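Local coordinates for Tll1590 protein (Thermosynechococcus elongatus, PDB 6LDQ) that belongs to the sucrose-phosphate synthase family, its chain carrying a glycosyl transferase 4-like domain of the GT-B clan, at residues E178-L181 and R182-S186. Numbering follows the deposited sequence.
Sequences EAYL and RRWVS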
loop_
_atom_site.group_PDB
_atom_site.type_symbol
_atom_site.label_atom_id
_atom_site.label_comp_id
_atom_site.label_asym_id
_atom_site.label_seq_id
_atom_site.Cartn_x
_atom_site.Cartn_y
_atom_site.Cartn_z
ATOM N N GLU A 178 -1.108 -16.044 -7.020
ATOM C CA GLU A 178 0.221 -16.099 -7.631
ATOM C C GLU A 178 0.170 -16.802 -8.981
ATOM O O GLU A 178 0.861 -16.408 -9.930
ATOM C CB GLU A 178 1.205 -16.831 -6.708
ATOM C CG GLU A 178 2.589 -16.202 -6.667
ATOM C CD GLU A 178 3.407 -16.597 -7.859
ATOM O OE1 GLU A 178 3.057 -17.614 -8.472
ATOM O OE2 GLU A 178 4.399 -15.911 -8.181
ATOM N N ALA A 179 -0.604 -17.878 -9.071
ATOM C CA ALA A 179 -0.701 -18.591 -10.337
ATOM C C ALA A 179 -1.345 -17.703 -11.390
ATOM O O ALA A 179 -0.886 -17.650 -12.536
ATOM C CB ALA A 179 -1.494 -19.880 -10.149
ATOM N N TYR A 180 -2.395 -16.979 -11.002
ATOM C CA TYR A 180 -3.060 -16.079 -11.941
ATOM C C TYR A 180 -2.105 -15.001 -12.428
ATOM O O TYR A 180 -2.021 -14.731 -13.632
ATOM C CB TYR A 180 -4.289 -15.437 -11.297
ATOM C CG TYR A 180 -4.749 -14.212 -12.052
ATOM C CD1 TYR A 180 -5.522 -14.335 -13.202
ATOM C CD2 TYR A 180 -4.387 -12.927 -11.639
ATOM C CE1 TYR A 180 -5.933 -13.220 -13.921
ATOM C CE2 TYR A 180 -4.796 -11.802 -12.355
ATOM C CZ TYR A 180 -5.565 -11.954 -13.494
ATOM O OH TYR A 180 -5.980 -10.835 -14.199
ATOM N N LEU A 181 -1.403 -14.350 -11.493
ATOM C CA LEU A 181 -0.468 -13.290 -11.852
ATOM C C LEU A 181 0.537 -13.777 -12.890
ATOM O O LEU A 181 0.775 -13.113 -13.905
ATOM C CB LEU A 181 0.260 -12.785 -10.602
ATOM C CG LEU A 181 -0.104 -11.437 -9.956
ATOM C CD1 LEU A 181 0.807 -11.194 -8.758
ATOM C CD2 LEU A 181 -0.017 -10.262 -10.939
ATOM N N ARG A 182 1.126 -14.944 -12.653
ATOM C CA ARG A 182 2.173 -15.419 -13.547
ATOM C C ARG A 182 1.596 -15.899 -14.870
ATOM O O ARG A 182 2.286 -15.839 -15.894
ATOM C CB ARG A 182 2.990 -16.521 -12.869
ATOM C CG ARG A 182 4.192 -16.003 -12.071
ATOM C CD ARG A 182 3.788 -14.841 -11.146
ATOM N NE ARG A 182 4.894 -14.430 -10.270
ATOM C CZ ARG A 182 5.605 -13.315 -10.421
ATOM N NH1 ARG A 182 5.327 -12.458 -11.399
ATOM N NH2 ARG A 182 6.600 -13.053 -9.592
ATOM N N ARG A 183 0.335 -16.342 -14.874
ATOM C CA ARG A 183 -0.295 -16.825 -16.102
ATOM C C ARG A 183 -0.782 -15.675 -16.968
ATOM O O ARG A 183 -0.586 -15.681 -18.190
ATOM C CB ARG A 183 -1.472 -17.746 -15.764
ATOM C CG ARG A 183 -2.020 -18.614 -16.920
ATOM C CD ARG A 183 -2.958 -19.694 -16.344
ATOM N NE ARG A 183 -3.519 -19.238 -15.062
ATOM C CZ ARG A 183 -4.763 -19.471 -14.637
ATOM N NH1 ARG A 183 -5.622 -20.192 -15.371
ATOM N NH2 ARG A 183 -5.136 -18.980 -13.469
ATOM N N TRP A 184 -1.424 -14.683 -16.353
ATOM C CA TRP A 184 -2.195 -13.716 -17.107
ATOM C C TRP A 184 -1.612 -12.316 -17.095
ATOM O O TRP A 184 -1.943 -11.531 -17.986
ATOM C CB TRP A 184 -3.634 -13.667 -16.573
ATOM C CG TRP A 184 -4.387 -14.921 -16.840
ATOM C CD1 TRP A 184 -4.575 -15.964 -15.983
ATOM C CD2 TRP A 184 -5.053 -15.276 -18.061
ATOM N NE1 TRP A 184 -5.326 -16.943 -16.589
ATOM C CE2 TRP A 184 -5.632 -16.544 -17.865
ATOM C CE3 TRP A 184 -5.226 -14.635 -19.291
ATOM C CZ2 TRP A 184 -6.359 -17.194 -18.861
ATOM C CZ3 TRP A 184 -5.947 -15.282 -20.279
ATOM C CH2 TRP A 184 -6.503 -16.549 -20.056
ATOM N N VAL A 185 -0.764 -11.981 -16.121
ATOM C CA VAL A 185 -0.263 -10.616 -16.006
ATOM C C VAL A 185 1.209 -10.560 -16.401
ATOM O O VAL A 185 1.555 -9.976 -17.429
ATOM C CB VAL A 185 -0.490 -10.055 -14.588
ATOM C CG1 VAL A 185 0.101 -8.648 -14.459
ATOM C CG2 VAL A 185 -1.968 -10.049 -14.246
ATOM N N SER A 186 2.092 -11.139 -15.590
ATOM C CA SER A 186 3.512 -11.036 -15.906
ATOM C C SER A 186 4.298 -11.969 -15.002
ATOM O O SER A 186 3.927 -12.178 -13.842
ATOM C CB SER A 186 4.017 -9.594 -15.736
ATOM O OG SER A 186 5.417 -9.524 -15.898
#
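L181 O takes two backbone N-H groups, V185 N and S186 N, each at 2.9 Å and from opposite faces of its carbonyl plane. The second is an i to i+5 bond, so near its C-terminal end helix 175-185 widens into a pi-type turn as the chain heads for strand 191-193 of the beta-alpha-beta unit. R182 links E178, one turn earlier, to carbonyls of the chain that follows. Its NE forms a salt bridge with E178 OE2 at 2.6 Å, met from above the carboxylate plane, with the two flat groups turned 74° apart. Bent at chi2 (48°), the arm runs back along the helix flank towards E178, and the S186 carbonyl points back to meet NH1: R182 NH1 to S186 O is 2.8 Å, in the guanidinium plane. NH1 also donates to A188 O and NH2 to G189 O; arginine suits the place because it offers N-H groups in several directions. T191 OG1 hydrogen-bonds E178 OE2. On another side, the flat Y180 ring and five-membered ring of W184 lie near parallel (25°) but barely overlap, Y180 CD1 touching W184 CD1 at 3.4 Å. L181 CD2 packs 3.7 Å from V185 CB; both residues, buried and aliphatic, suit an apolar face against L164 of helix 153-166. One arginine thus gathers main-chain oxygens of the segment that follows, and the neighbouring carboxylate probably helps to balance its positive charge.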